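Local coordinates for nodulation protein S (Bradyrhizobium sp., PDB 3OFJ) that is probably an S-adenosylmethionine-dependent methyltransferase that takes part in the synthesis of Nod factors, at residues Thr40-Leu45 and Cys197-Phe202; Thr181-Val186 and Arg201-Glu206. One frame throughout, in Å; residues are numbered along the deposited sequence.

Interaction 1 of 2, residues Thr40-Leu45 and Cys197-Phe202; sequences TQLLRL and CLLARF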
ATOM      1  N   THR A  40       6.594   8.145   7.231  1.00 62.86           N
ATOM      2  CA  THR A  40       6.622   7.975   8.674  1.00 61.86           C
ATOM      3  C   THR A  40       5.243   7.570   9.196  1.00 60.23           C
ATOM      4  O   THR A  40       5.118   6.693  10.059  1.00 58.39           O
ATOM      5  CB  THR A  40       7.142   9.260   9.363  1.00 67.19           C
ATOM      6  OG1 THR A  40       8.533   9.424   9.064  1.00 66.16           O
ATOM      7  CG2 THR A  40       6.946   9.199  10.863  1.00 65.67           C
ATOM      8  N   GLN A  41       4.220   8.209   8.650  1.00 61.58           N
ATOM      9  CA  GLN A  41       2.832   7.851   8.901  1.00 60.55           C
ATOM     10  C   GLN A  41       2.529   6.443   8.405  1.00 57.03           C
ATOM     11  O   GLN A  41       1.950   5.612   9.132  1.00 56.46           O
ATOM     12  CB  GLN A  41       1.916   8.858   8.192  1.00 64.37           C
ATOM     13  CG  GLN A  41       2.014  10.304   8.750  1.00 66.37           C
ATOM     14  CD  GLN A  41       1.701  10.381  10.260  1.00 72.17           C
ATOM     15  OE1 GLN A  41       0.922   9.569  10.795  1.00 66.58           O
ATOM     16  NE2 GLN A  41       2.306  11.360  10.951  1.00 74.56           N
ATOM     17  N   LEU A  42       2.914   6.153   7.166  1.00 55.23           N
ATOM     18  CA  LEU A  42       2.699   4.825   6.622  1.00 50.34           C
ATOM     19  C   LEU A  42       3.297   3.798   7.534  1.00 46.91           C
ATOM     20  O   LEU A  42       2.667   2.771   7.841  1.00 45.85           O
ATOM     21  CB  LEU A  42       3.346   4.711   5.263  1.00 50.61           C
ATOM     22  CG  LEU A  42       2.346   5.098   4.172  1.00 56.03           C
ATOM     23  CD1 LEU A  42       3.066   5.484   2.912  1.00 52.87           C
ATOM     24  CD2 LEU A  42       1.407   3.921   3.929  1.00 51.45           C
ATOM     25  N   LEU A  43       4.521   4.064   7.983  1.00 46.52           N
ATOM     26  CA  LEU A  43       5.232   3.110   8.836  1.00 42.74           C
ATOM     27  C   LEU A  43       4.564   3.019  10.205  1.00 43.49           C
ATOM     28  O   LEU A  43       4.328   1.912  10.709  1.00 40.45           O
ATOM     29  CB  LEU A  43       6.705   3.465   8.973  1.00 42.35           C
ATOM     30  CG  LEU A  43       7.414   2.222   9.531  1.00 39.20           C
ATOM     31  CD1 LEU A  43       7.189   0.922   8.725  1.00 26.36           C
ATOM     32  CD2 LEU A  43       8.869   2.481   9.756  1.00 30.00           C
ATOM     33  N   ARG A  44       4.220   4.183  10.776  1.00 46.37           N
ATOM     34  CA  ARG A  44       3.580   4.198  12.083  1.00 48.97           C
ATOM     35  C   ARG A  44       2.336   3.267  12.099  1.00 49.27           C
ATOM     36  O   ARG A  44       2.216   2.380  12.964  1.00 50.60           O
ATOM     37  CB  ARG A  44       3.239   5.632  12.503  1.00 52.74           C
ATOM     38  CG  ARG A  44       2.440   5.711  13.768  1.00 53.74           C
ATOM     39  CD  ARG A  44       2.146   7.176  14.199  1.00 65.38           C
ATOM     40  NE  ARG A  44       1.180   7.907  13.357  1.00 57.81           N
ATOM     41  CZ  ARG A  44      -0.107   7.586  13.193  1.00 61.43           C
ATOM     42  NH1 ARG A  44      -0.612   6.509  13.778  1.00 60.20           N
ATOM     43  NH2 ARG A  44      -0.900   8.328  12.414  1.00 52.62           N
ATOM     44  N   LEU A  45       1.452   3.469  11.115  1.00 49.15           N
ATOM     45  CA  LEU A  45       0.211   2.718  10.924  1.00 48.23           C
ATOM     46  C   LEU A  45       0.480   1.249  10.711  1.00 46.57           C
ATOM     47  O   LEU A  45      -0.178   0.389  11.356  1.00 47.77           O
ATOM     48  CB  LEU A  45      -0.537   3.278   9.726  1.00 48.37           C
ATOM     49  CG  LEU A  45      -1.028   4.717   9.933  1.00 51.43           C
ATOM     50  CD1 LEU A  45      -1.823   5.212   8.755  1.00 40.82           C
ATOM     51  CD2 LEU A  45      -1.913   4.777  11.166  1.00 51.46           C
ATOM     52  N   CYS A 197      -2.134  14.304   0.712  1.00115.27           N
ATOM     53  CA  CYS A 197      -2.629  12.906   0.674  1.00107.38           C
ATOM     54  C   CYS A 197      -3.212  12.335   1.983  1.00100.20           C
ATOM     55  O   CYS A 197      -3.076  12.893   3.066  1.00101.64           O
ATOM     56  CB  CYS A 197      -1.600  11.942   0.005  1.00107.46           C
ATOM     57  SG  CYS A 197      -0.279  11.274   1.014  1.00109.99           S
ATOM     58  N   LEU A 198      -3.926  11.237   1.859  1.00 93.03           N
ATOM     59  CA  LEU A 198      -4.668  10.745   2.973  1.00 87.43           C
ATOM     60  C   LEU A 198      -4.374   9.267   3.193  1.00 82.41           C
ATOM     61  O   LEU A 198      -4.335   8.491   2.239  1.00 82.48           O
ATOM     62  CB  LEU A 198      -6.134  10.980   2.699  1.00 86.80           C
ATOM     63  CG  LEU A 198      -7.186  10.118   3.392  1.00 82.13           C
ATOM     64  CD1 LEU A 198      -7.051  10.045   4.918  1.00 81.93           C
ATOM     65  CD2 LEU A 198      -8.590  10.616   2.943  1.00 81.01           C
ATOM     66  N   LEU A 199      -4.169   8.885   4.447  1.00 78.81           N
ATOM     67  CA  LEU A 199      -3.823   7.519   4.791  1.00 74.73           C
ATOM     68  C   LEU A 199      -4.852   7.017   5.767  1.00 71.83           C
ATOM     69  O   LEU A 199      -5.281   7.741   6.606  1.00 74.06           O
ATOM     70  CB  LEU A 199      -2.398   7.436   5.417  1.00 76.45           C
ATOM     71  CG  LEU A 199      -1.350   8.480   4.998  1.00 78.39           C
ATOM     72  CD1 LEU A 199      -0.116   8.208   5.706  1.00 82.16           C
ATOM     73  CD2 LEU A 199      -1.065   8.533   3.487  1.00 70.98           C
ATOM     74  N   ALA A 200      -5.229   5.766   5.683  1.00 68.89           N
ATOM     75  CA  ALA A 200      -6.197   5.238   6.625  1.00 69.33           C
ATOM     76  C   ALA A 200      -5.812   3.809   6.931  1.00 68.13           C
ATOM     77  O   ALA A 200      -5.152   3.165   6.125  1.00 68.22           O
ATOM     78  CB  ALA A 200      -7.593   5.270   6.017  1.00 69.46           C
ATOM     79  N   ARG A 201      -6.242   3.300   8.074  1.00 67.90           N
ATOM     80  CA  ARG A 201      -5.830   2.004   8.485  1.00 66.38           C
ATOM     81  C   ARG A 201      -7.080   1.275   8.851  1.00 68.29           C
ATOM     82  O   ARG A 201      -7.845   1.739   9.669  1.00 70.77           O
ATOM     83  CB  ARG A 201      -4.838   2.099   9.634  1.00 67.82           C
ATOM     84  CG  ARG A 201      -4.693   0.857  10.492  1.00 65.96           C
ATOM     85  CD  ARG A 201      -3.390   0.907  11.204  1.00 76.76           C
ATOM     86  NE  ARG A 201      -3.113  -0.369  11.839  1.00 91.21           N
ATOM     87  CZ  ARG A 201      -3.442  -0.655  13.099  1.00 95.11           C
ATOM     88  NH1 ARG A 201      -4.037   0.262  13.864  1.00 88.89           N
ATOM     89  NH2 ARG A 201      -3.166  -1.859  13.594  1.00 94.74           N
ATOM     90  N   PHE A 202      -7.273   0.118   8.216  1.00 68.88           N
ATOM     91  CA  PHE A 202      -8.442  -0.707   8.389  1.00 70.91           C
ATOM     92  C   PHE A 202      -8.015  -2.009   9.047  1.00 73.18           C
ATOM     93  O   PHE A 202      -6.876  -2.485   8.839  1.00 72.52           O
ATOM     94  CB  PHE A 202      -9.098  -0.964   7.016  1.00 70.63           C
ATOM     95  CG  PHE A 202      -9.561   0.298   6.334  1.00 68.44           C
ATOM     96  CD1 PHE A 202     -10.847   0.748   6.488  1.00 75.27           C
ATOM     97  CD2 PHE A 202      -8.700   1.045   5.568  1.00 65.33           C
ATOM     98  CE1 PHE A 202     -11.261   1.933   5.893  1.00 79.83           C
ATOM     99  CE2 PHE A 202      -9.111   2.233   4.966  1.00 67.20           C
ATOM    100  CZ  PHE A 202     -10.387   2.675   5.132  1.00 72.22           C
TER
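Helix residues Gln41-Leu45 run nearly parallel to the strand that carries Leu199 and Arg201, the two short axes diverging by 5° and approaching to 9.3 Å. This is helix-on-sheet packing in a Rossmann-like class I methyltransferase fold: helix 33-47 covers the face to which Leu199 and Arg201 project, while Leu198, Ala200 and Phe202 turn to helix 169-179 on the other face. Leu199 supplies the apolar centre. Leu199 CD1 presses tightly on Gln41 CB at 3.3 Å, and more loosely on Leu42, whose CG is 4.3 Å from that methyl. Leu45 comes at the root of the same side chain, its CD1 4.1 Å from CB of Leu199, and completes a buried patch one turn further along the helix. The preceding turn of this helix holds Arg38 and His39, which bind S-adenosylhomocysteine, and Leu42 packs beside Arg38. Beyond its CB, Gln41 turns away from the strand, bent at chi2 (-57°), and its OE1 takes a hydrogen bond from Arg44 NH2 at 2.7 Å; Gln41 NE2 is in turn bonded to Glu37, and Arg44 NH1 forms a salt bridge with Glu184 of the neighbouring strand. Arg201 closes the contact near the C-terminal end of the helix. With its CG opposite the backbone N (chi1 159°) and its chain extended to NE, Arg201 passes Leu45 in the opposite sense, Arg201 CD lying 4.0 Å from Leu45 CB. Replacing it with an alanine would probably uncover the part of Leu45 that the arginine methylenes pack against and leave the carbonyl end of the helix without a nearby positive charge. Arg201 NE lies 3.1 Å from Leu45 O, but at an angle too poor for a hydrogen bond.

Interaction 2 of 2, residues Thr181-Val186 and Arg201-Glu206; sequences TEVERV and RFRNPE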
ATOM      1  N   THR A 181     -13.135  -2.488   8.742  1.00 90.31           N
ATOM      2  CA  THR A 181     -13.308  -1.457   9.768  1.00 91.97           C
ATOM      3  C   THR A 181     -12.141  -0.456   9.721  1.00 87.53           C
ATOM      4  O   THR A 181     -10.989  -0.785  10.065  1.00 85.19           O
ATOM      5  CB  THR A 181     -13.411  -2.078  11.221  1.00 96.20           C
ATOM      6  OG1 THR A 181     -14.470  -3.037  11.286  1.00100.29           O
ATOM      7  CG2 THR A 181     -13.635  -1.008  12.280  1.00 97.94           C
ATOM      8  N   GLU A 182     -12.436   0.763   9.294  1.00 86.96           N
ATOM      9  CA  GLU A 182     -11.507   1.862   9.508  1.00 85.18           C
ATOM     10  C   GLU A 182     -11.170   1.958  11.007  1.00 88.13           C
ATOM     11  O   GLU A 182     -12.076   2.000  11.855  1.00 94.30           O
ATOM     12  CB  GLU A 182     -12.111   3.172   9.025  1.00 85.99           C
ATOM     13  CG  GLU A 182     -11.292   4.328   9.443  1.00 86.25           C
ATOM     14  CD  GLU A 182     -11.307   5.459   8.453  1.00 88.39           C
ATOM     15  OE1 GLU A 182     -11.797   5.271   7.324  1.00 84.83           O
ATOM     16  OE2 GLU A 182     -10.813   6.550   8.816  1.00 91.86           O
ATOM     17  N   VAL A 183      -9.881   1.980  11.325  1.00 84.82           N
ATOM     18  CA  VAL A 183      -9.399   2.122  12.702  1.00 86.94           C
ATOM     19  C   VAL A 183      -8.899   3.547  12.969  1.00 88.13           C
ATOM     20  O   VAL A 183      -9.001   4.056  14.071  1.00 92.14           O
ATOM     21  CB  VAL A 183      -8.232   1.155  12.971  1.00 84.25           C
ATOM     22  CG1 VAL A 183      -7.583   1.466  14.318  1.00 91.24           C
ATOM     23  CG2 VAL A 183      -8.702  -0.271  12.945  1.00 82.00           C
ATOM     24  N   GLU A 184      -8.352   4.179  11.939  1.00 85.48           N
ATOM     25  CA  GLU A 184      -7.594   5.402  12.095  1.00 86.96           C
ATOM     26  C   GLU A 184      -7.328   6.005  10.730  1.00 84.44           C
ATOM     27  O   GLU A 184      -7.280   5.291   9.722  1.00 80.19           O
ATOM     28  CB  GLU A 184      -6.242   5.073  12.740  1.00 87.44           C
ATOM     29  CG  GLU A 184      -5.495   6.260  13.325  1.00 87.95           C
ATOM     30  CD  GLU A 184      -4.110   5.878  13.792  1.00 88.01           C
ATOM     31  OE1 GLU A 184      -3.798   4.661  13.969  1.00 81.42           O
ATOM     32  OE2 GLU A 184      -3.319   6.815  13.957  1.00 87.48           O
ATOM     33  N   ARG A 185      -7.144   7.323  10.699  1.00 87.79           N
ATOM     34  CA  ARG A 185      -6.636   7.970   9.503  1.00 87.24           C
ATOM     35  C   ARG A 185      -5.741   9.148   9.847  1.00 90.75           C
ATOM     36  O   ARG A 185      -5.747   9.632  10.970  1.00 95.54           O
ATOM     37  CB  ARG A 185      -7.778   8.407   8.571  1.00 87.61           C
ATOM     38  CG  ARG A 185      -8.470   9.700   8.965  1.00 95.33           C
ATOM     39  CD  ARG A 185      -9.389  10.172   7.844  1.00 97.07           C
ATOM     40  NE  ARG A 185     -10.368   9.145   7.496  1.00 93.99           N
ATOM     41  CZ  ARG A 185     -11.202   9.196   6.455  1.00 96.72           C
ATOM     42  NH1 ARG A 185     -11.173  10.241   5.627  1.00 98.20           N
ATOM     43  NH2 ARG A 185     -12.060   8.187   6.231  1.00 86.75           N
ATOM     44  N   VAL A 186      -4.977   9.597   8.861  1.00 89.78           N
ATOM     45  CA  VAL A 186      -4.145  10.783   8.989  1.00 94.18           C
ATOM     46  C   VAL A 186      -4.086  11.452   7.651  1.00 94.06           C
ATOM     47  O   VAL A 186      -4.099  10.795   6.613  1.00 89.90           O
ATOM     48  CB  VAL A 186      -2.674  10.478   9.478  1.00 95.25           C
ATOM     49  CG1 VAL A 186      -2.634  10.294  10.998  1.00 99.77           C
ATOM     50  CG2 VAL A 186      -2.064   9.284   8.736  1.00 90.34           C
ATOM     51  N   ARG A 201      -6.242   3.300   8.074  1.00 67.90           N
ATOM     52  CA  ARG A 201      -5.830   2.004   8.485  1.00 66.38           C
ATOM     53  C   ARG A 201      -7.080   1.275   8.851  1.00 68.29           C
ATOM     54  O   ARG A 201      -7.845   1.739   9.669  1.00 70.77           O
ATOM     55  CB  ARG A 201      -4.838   2.099   9.634  1.00 67.82           C
ATOM     56  CG  ARG A 201      -4.693   0.857  10.492  1.00 65.96           C
ATOM     57  CD  ARG A 201      -3.390   0.907  11.204  1.00 76.76           C
ATOM     58  NE  ARG A 201      -3.113  -0.369  11.839  1.00 91.21           N
ATOM     59  CZ  ARG A 201      -3.442  -0.655  13.099  1.00 95.11           C
ATOM     60  NH1 ARG A 201      -4.037   0.262  13.864  1.00 88.89           N
ATOM     61  NH2 ARG A 201      -3.166  -1.859  13.594  1.00 94.74           N
ATOM     62  N   PHE A 202      -7.273   0.118   8.216  1.00 68.88           N
ATOM     63  CA  PHE A 202      -8.442  -0.707   8.389  1.00 70.91           C
ATOM     64  C   PHE A 202      -8.015  -2.009   9.047  1.00 73.18           C
ATOM     65  O   PHE A 202      -6.876  -2.485   8.839  1.00 72.52           O
ATOM     66  CB  PHE A 202      -9.098  -0.964   7.016  1.00 70.63           C
ATOM     67  CG  PHE A 202      -9.561   0.298   6.334  1.00 68.44           C
ATOM     68  CD1 PHE A 202     -10.847   0.748   6.488  1.00 75.27           C
ATOM     69  CD2 PHE A 202      -8.700   1.045   5.568  1.00 65.33           C
ATOM     70  CE1 PHE A 202     -11.261   1.933   5.893  1.00 79.83           C
ATOM     71  CE2 PHE A 202      -9.111   2.233   4.966  1.00 67.20           C
ATOM     72  CZ  PHE A 202     -10.387   2.675   5.132  1.00 72.22           C
ATOM     73  N   ARG A 203      -8.927  -2.569   9.845  1.00 76.56           N
ATOM     74  CA  ARG A 203      -8.803  -3.912  10.422  1.00 79.49           C
ATOM     75  C   ARG A 203      -9.731  -4.843   9.665  1.00 82.07           C
ATOM     76  O   ARG A 203     -10.819  -4.441   9.227  1.00 82.71           O
ATOM     77  CB  ARG A 203      -9.246  -3.868  11.879  1.00 83.21           C
ATOM     78  CG  ARG A 203      -9.156  -5.149  12.714  1.00 88.94           C
ATOM     79  CD  ARG A 203      -9.380  -4.793  14.242  1.00102.24           C
ATOM     80  NE  ARG A 203      -8.656  -3.562  14.639  1.00106.54           N
ATOM     81  CZ  ARG A 203      -7.492  -3.507  15.311  1.00105.81           C
ATOM     82  NH1 ARG A 203      -6.892  -4.626  15.746  1.00108.72           N
ATOM     83  NH2 ARG A 203      -6.920  -2.322  15.560  1.00 92.95           N
ATOM     84  N   ASN A 204      -9.318  -6.087   9.499  1.00 83.85           N
ATOM     85  CA  ASN A 204     -10.231  -7.049   8.971  1.00 88.44           C
ATOM     86  C   ASN A 204     -10.931  -7.712  10.154  1.00 94.73           C
ATOM     87  O   ASN A 204     -10.251  -8.388  10.943  1.00 97.40           O
ATOM     88  CB  ASN A 204      -9.480  -8.084   8.148  1.00 89.26           C
ATOM     89  CG  ASN A 204     -10.402  -9.132   7.554  1.00 92.89           C
ATOM     90  OD1 ASN A 204     -11.561  -8.848   7.209  1.00 94.92           O
ATOM     91  ND2 ASN A 204      -9.890 -10.348   7.426  1.00 82.04           N
ATOM     92  N   PRO A 205     -12.267  -7.506  10.308  1.00 98.51           N
ATOM     93  CA  PRO A 205     -13.013  -8.176  11.387  1.00105.08           C
ATOM     94  C   PRO A 205     -12.948  -9.729  11.309  1.00109.73           C
ATOM     95  O   PRO A 205     -13.313 -10.351  10.274  1.00110.93           O
ATOM     96  CB  PRO A 205     -14.438  -7.682  11.169  1.00108.49           C
ATOM     97  CG  PRO A 205     -14.476  -7.252   9.734  1.00104.53           C
ATOM     98  CD  PRO A 205     -13.156  -6.635   9.520  1.00 98.17           C
ATOM     99  N   GLU A 206     -12.493 -10.316  12.423  1.00112.73           N
ATOM    100  CA  GLU A 206     -12.156 -11.745  12.550  1.00117.36           C
ATOM    101  C   GLU A 206     -13.365 -12.689  12.328  1.00125.20           C
ATOM    102  O   GLU A 206     -13.510 -13.323  11.266  1.00126.16           O
ATOM    103  CB  GLU A 206     -11.487 -12.011  13.921  1.00119.62           C
ATOM    104  CG  GLU A 206     -11.020 -10.731  14.676  1.00115.43           C
ATOM    105  CD  GLU A 206      -9.661 -10.886  15.387  1.00120.69           C
ATOM    106  OE1 GLU A 206      -9.093 -12.009  15.419  1.00125.79           O
ATOM    107  OE2 GLU A 206      -9.151  -9.873  15.919  1.00117.56           O
TER
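A classic beta bulge interrupts the antiparallel hairpin formed by strands 181-187 and 197-203, setting both Val183 and Glu184 opposite Arg201. Carbonyl O of Arg201 receives Val183 N at 2.6 Å and, weakly, Glu184 N at 3.4 Å; Arg201 N returns a bond to Glu184 O. Before the bulge the register is regular: Thr181 and Arg203 form a hydrogen-bonded pair joined in both directions, and Thr181 O also meets the CA of Phe202 in a CA-H...O contact of 3.0 Å. The extra residue is Val183, whose near-helical backbone brings its side chain to the same side as Glu184, a hallmark of the classic bulge, here on an edge strand of the methyltransferase sheet. Val183 CG1, anti to the backbone N (chi1 170°), therefore lies alongside Arg201, 3.8 Å from its NH1, while the same rotation turns Val183 CG2 to the guanidinium edge of Arg203, near its plane and 3.7 Å from Arg203 NE. Glu184 OE1 stands 4.4 Å from Arg201 NH1, beyond a salt bridge, and the stronger partner of this carboxylate is Arg44 of helix 33-47. On the other side of the sheet Glu182 and Phe202 make the non-hydrogen-bonded pair. Phe202 CE1 approaches Glu182 CB to 3.5 Å, and the carboxylate is turned 80° from the ring plane. Arg185 fixes that carboxylate side-on, Arg185 NE to Glu182 OE2 at 2.9 Å and NH2 to OE1, each oxygen using its syn lone pair, while Phe202 continues inward against Leu176 and Thr177 of helix 169-179.

Followed from the N terminus, helix 33-47 comes first, and the chain runs through most of the sheet before strand 197-203 returns beneath it: interaction 1 thus closes a loop of 151 residues. Interaction 2 closes a far shorter one, the 14 residues between 186 and 201. Its first segment, 181-186, lies inside the large loop, but its second overlaps that of interaction 1 at Arg201 and Phe202 and runs on toward the C terminus, so the loops overlap at a shared end. Strand 197-203 is accordingly held by the helix on one face and by the edge strand 181-187 at its side, and the helix and edge strand also touch each other.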